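Local coordinates for protein papain-like cysteine protease (Porcine reproductive and respiratory syndrome virus, PDB 3MTV) that acts as a viral papain-like cysteine protease and metal-dependent nuclease, and probably helps block host mRNA export and interferon signalling, at residues 61-64 against 65-69; 123-126 against 127-130. All coordinates share one frame; numbering follows the deposited sequence.

Contact 1 (61-64 against 65-69)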
loop_
_atom_site.group_PDB
_atom_site.type_symbol
_atom_site.label_atom_id
_atom_site.label_comp_id
_atom_site.label_asym_id
_atom_site.label_seq_id
_atom_site.Cartn_x
_atom_site.Cartn_y
_atom_site.Cartn_z
ATOM N N THR A 61 -18.441 1.681 -12.646
ATOM C CA THR A 61 -18.844 2.647 -13.596
ATOM C C THR A 61 -18.938 4.019 -12.902
ATOM O O THR A 61 -19.350 4.077 -11.801
ATOM C CB THR A 61 -20.038 2.050 -14.497
ATOM O OG1 THR A 61 -21.239 2.151 -13.792
ATOM C CG2 THR A 61 -19.871 0.413 -15.023
ATOM N N PHE A 62 -18.448 5.106 -13.489
ATOM C CA PHE A 62 -18.209 6.346 -12.723
ATOM C C PHE A 62 -19.140 7.392 -13.280
ATOM O O PHE A 62 -19.758 7.117 -14.271
ATOM C CB PHE A 62 -16.698 6.710 -12.723
ATOM C CG PHE A 62 -15.844 5.570 -12.195
ATOM C CD1 PHE A 62 -15.471 4.481 -13.040
ATOM C CD2 PHE A 62 -15.544 5.477 -10.812
ATOM C CE1 PHE A 62 -14.760 3.310 -12.532
ATOM C CE2 PHE A 62 -14.865 4.341 -10.309
ATOM C CZ PHE A 62 -14.475 3.256 -11.180
ATOM N N ILE A 63 -19.335 8.524 -12.626
ATOM C CA ILE A 63 -20.441 9.422 -12.983
ATOM C C ILE A 63 -19.972 10.748 -12.452
ATOM O O ILE A 63 -18.943 10.830 -11.898
ATOM C CB ILE A 63 -21.899 9.086 -12.342
ATOM C CG1 ILE A 63 -22.038 9.683 -10.909
ATOM C CG2 ILE A 63 -22.401 7.553 -12.614
ATOM C CD1 ILE A 63 -23.501 10.012 -10.328
ATOM N N THR A 64 -20.665 11.831 -12.604
ATOM C CA THR A 64 -19.825 12.995 -12.438
ATOM C C THR A 64 -19.448 13.241 -10.946
ATOM O O THR A 64 -20.263 13.075 -10.052
ATOM C CB THR A 64 -20.378 14.260 -13.282
ATOM O OG1 THR A 64 -20.963 15.260 -12.422
ATOM C CG2 THR A 64 -21.390 13.828 -14.437
ATOM N N PRO A 65 -18.180 13.598 -10.672
ATOM C CA PRO A 65 -17.748 14.151 -9.354
ATOM C C PRO A 65 -18.810 14.976 -8.587
ATOM O O PRO A 65 -19.379 15.945 -9.176
ATOM C CB PRO A 65 -16.556 15.081 -9.740
ATOM C CG PRO A 65 -15.900 14.274 -10.972
ATOM C CD PRO A 65 -17.029 13.361 -11.581
ATOM N N GLY A 66 -19.038 14.611 -7.305
ATOM C CA GLY A 66 -19.919 15.317 -6.348
ATOM C C GLY A 66 -21.417 14.966 -6.415
ATOM O O GLY A 66 -22.240 15.724 -5.856
ATOM N N SER A 67 -21.749 13.811 -7.036
ATOM C CA SER A 67 -23.065 13.510 -7.636
ATOM C C SER A 67 -23.325 12.017 -7.507
ATOM O O SER A 67 -24.299 11.410 -8.013
ATOM C CB SER A 67 -23.052 13.892 -9.144
ATOM O OG SER A 67 -22.811 12.761 -9.980
ATOM N N GLY A 68 -22.389 11.379 -6.867
ATOM C CA GLY A 68 -22.484 9.939 -6.770
ATOM C C GLY A 68 -22.354 9.500 -5.338
ATOM O O GLY A 68 -22.547 10.274 -4.363
ATOM N N VAL A 69 -21.969 8.246 -5.218
ATOM C CA VAL A 69 -21.854 7.685 -3.881
ATOM C C VAL A 69 -20.458 7.099 -3.499
ATOM O O VAL A 69 -19.787 6.510 -4.363
ATOM C CB VAL A 69 -22.986 6.721 -3.757
ATOM C CG1 VAL A 69 -22.520 5.234 -3.824
ATOM C CG2 VAL A 69 -23.817 7.155 -2.614
#
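Thr64 O, the carbonyl that opens a tight reversal of the chain, takes a hydrogen bond from the hydroxyl of Ser67, OG to O 2.6 Å; Ser67 OG lies too close to a neighbouring atom in the model, so its place is less sure. The backbone bond expected at the same site is not made: Ser67 N lies 3.4 Å from Thr64 O, but the angle is poor, leaving the hydroxyl, whose CB points back at 61-64, as a tentative closing bond. The torsions identify the turn. Pro65 fills the second position (psi 128°), and Gly66 the third, where a positive phi of 84° suits glycine; the CA atoms of Thr64 and Ser67 are 5.8 Å apart. The Thr64-Pro65 peptide is trans, with Thr64 CA 3.9 Å from Pro65 CA. On the Thr64 side chain, OG1 stands 3.7 Å from Pro65 O. Ile63 reaches forward along the inner side of the bend. A chi1 of 84° sets its CG1 between backbone N and carbonyl carbon and so turns the chain toward 67-68, although the placing of the terminal CD1 is doubtful. Gly68 and Val69 then pair with Gly78 and Leu80. This is a type II beta turn with Pro-Gly at its corners, delivering a surface loop into the small antiparallel pair of strands 68-69 and 77-78.

Contact 2 (123-126 against 127-130); sequences GKYL and QRRL
Gln127, Arg128 and Arg129 give their backbone N-H groups to the carbonyls of Gly123, Lys124 and Tyr125 in successive i to i+4 bonds, the first, Gln127 N to Gly123 O, measuring 2.7 Å at 165°. Gly123 is the N-cap, and its backbone angles by themselves call for glycine. Beside the backbone, the main side-chain contact is a CH-pi interaction: Arg129 CG lies over one face of the Tyr125 ring, 3.7 Å from its centroid and 25° off the normal. Bends at chi2 and chi3 of Arg129 carry its guanidinium onward to a salt bridge with Glu106. Arg128 folds back instead, turning at chi3 (-45°) so that one guanidinium face lies over Lys124 O, with CZ 3.6 Å from that oxygen; its plane stands nearly perpendicular to the Tyr125 ring. Tyr125 also meets the rings of Phe113 and Tyr115 and packs against helix 100-112, while Gln127 NE2 is hydrogen-bonded to Phe194 O. Leu126 faces Phe196 and Tyr202, its side chain about 7 Å from that of Cys90, the probable nucleophile. The result is the N-terminal turns of short helix 124-131, with glycine at the N-cap position, in the papain-like protease domain beside the likely active site.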
loop_
_atom_site.group_PDB
_atom_site.type_symbol
_atom_site.label_atom_id
_atom_site.label_comp_id
_atom_site.label_asym_id
_atom_site.label_seq_id
_atom_site.Cartn_x
_atom_site.Cartn_y
_atom_site.Cartn_z
ATOM N N GLY A 123 -21.592 -6.936 13.683
ATOM C CA GLY A 123 -21.105 -8.323 13.536
ATOM C C GLY A 123 -21.256 -8.871 14.884
ATOM O O GLY A 123 -22.140 -9.626 15.109
ATOM N N LYS A 124 -20.508 -8.320 15.836
ATOM C CA LYS A 124 -20.862 -8.600 17.207
ATOM C C LYS A 124 -22.355 -8.258 17.379
ATOM O O LYS A 124 -23.058 -8.874 18.155
ATOM C CB LYS A 124 -20.015 -7.818 18.169
ATOM C CG LYS A 124 -18.641 -8.485 18.515
ATOM C CD LYS A 124 -17.556 -7.384 19.045
ATOM C CE LYS A 124 -17.018 -6.385 17.848
ATOM N NZ LYS A 124 -15.903 -5.392 18.225
ATOM N N TYR A 125 -22.853 -7.311 16.629
ATOM C CA TYR A 125 -24.088 -6.733 17.049
ATOM C C TYR A 125 -25.030 -7.600 16.372
ATOM O O TYR A 125 -26.076 -7.929 16.843
ATOM C CB TYR A 125 -24.198 -5.315 16.527
ATOM C CG TYR A 125 -25.589 -4.810 16.531
ATOM C CD1 TYR A 125 -26.410 -5.100 15.490
ATOM C CD2 TYR A 125 -26.112 -4.067 17.601
ATOM C CE1 TYR A 125 -27.765 -4.596 15.443
ATOM C CE2 TYR A 125 -27.501 -3.587 17.606
ATOM C CZ TYR A 125 -28.320 -3.881 16.516
ATOM O OH TYR A 125 -29.684 -3.493 16.424
ATOM N N LEU A 126 -24.586 -8.059 15.246
ATOM C CA LEU A 126 -25.444 -8.860 14.423
ATOM C C LEU A 126 -25.638 -10.158 15.106
ATOM O O LEU A 126 -26.748 -10.661 15.248
ATOM C CB LEU A 126 -24.732 -9.159 13.181
ATOM C CG LEU A 126 -25.465 -9.688 11.948
ATOM C CD1 LEU A 126 -26.896 -9.319 11.927
ATOM C CD2 LEU A 126 -24.874 -9.136 10.711
ATOM N N GLN A 127 -24.549 -10.680 15.595
ATOM C CA GLN A 127 -24.602 -11.967 16.222
ATOM C C GLN A 127 -25.525 -11.892 17.406
ATOM O O GLN A 127 -26.328 -12.767 17.711
ATOM C CB GLN A 127 -23.265 -12.227 16.723
ATOM C CG GLN A 127 -23.327 -13.415 17.542
ATOM C CD GLN A 127 -22.436 -14.425 16.962
ATOM O OE1 GLN A 127 -21.240 -14.145 16.747
ATOM N NE2 GLN A 127 -22.997 -15.585 16.607
ATOM N N ARG A 128 -25.414 -10.784 18.072
ATOM C CA ARG A 128 -25.992 -10.681 19.347
ATOM C C ARG A 128 -27.493 -10.446 19.087
ATOM O O ARG A 128 -28.376 -11.065 19.763
ATOM C CB ARG A 128 -25.206 -9.628 20.143
ATOM C CG ARG A 128 -25.839 -9.157 21.346
ATOM C CD ARG A 128 -25.378 -7.756 21.762
ATOM N NE ARG A 128 -23.960 -7.803 21.623
ATOM C CZ ARG A 128 -23.205 -6.853 21.097
ATOM N NH1 ARG A 128 -23.749 -5.707 20.634
ATOM N NH2 ARG A 128 -21.879 -7.102 21.057
ATOM N N ARG A 129 -27.832 -9.689 18.040
ATOM C CA ARG A 129 -29.284 -9.513 17.765
ATOM C C ARG A 129 -29.483 -10.838 17.305
ATOM O O ARG A 129 -28.509 -11.538 17.230
ATOM C CB ARG A 129 -29.508 -8.503 16.651
ATOM C CG ARG A 129 -29.312 -7.134 17.253
ATOM C CD ARG A 129 -30.498 -7.010 18.112
ATOM N NE ARG A 129 -30.317 -6.941 19.534
ATOM C CZ ARG A 129 -31.371 -6.680 20.281
ATOM N NH1 ARG A 129 -32.590 -6.468 19.628
ATOM N NH2 ARG A 129 -31.202 -6.606 21.636
ATOM N N LEU A 130 -30.633 -11.300 16.946
ATOM C CA LEU A 130 -30.495 -12.653 16.410
ATOM C C LEU A 130 -30.281 -13.791 17.418
ATOM O O LEU A 130 -31.225 -14.611 17.641
ATOM C CB LEU A 130 -29.372 -12.743 15.357
ATOM C CG LEU A 130 -29.258 -14.096 14.597
ATOM C CD1 LEU A 130 -28.369 -14.296 13.334
ATOM C CD2 LEU A 130 -28.819 -15.093 15.606
#

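How the contacts relate
The two contacts share no element: their centres are 33 Å apart, their nearest atoms about 21 Å, and they lie on opposite sides of the chain's centre. Contact 1 is a surface feature, without a buried residue, in the loop that runs from strand 54-56 into strand 68-69. Contact 2 belongs to helix 124-131 and is partly buried, half of its touching residues being enclosed. The chemistry follows this difference. At 61-69, turn torsions and one less certain hydroxyl bond shape the chain; at 123-130, regular backbone bonds are joined by aromatic, aliphatic and charged groups that tie the helix to its neighbours. Contact 2 alone lies near the probable catalytic residues Cys90 and His159.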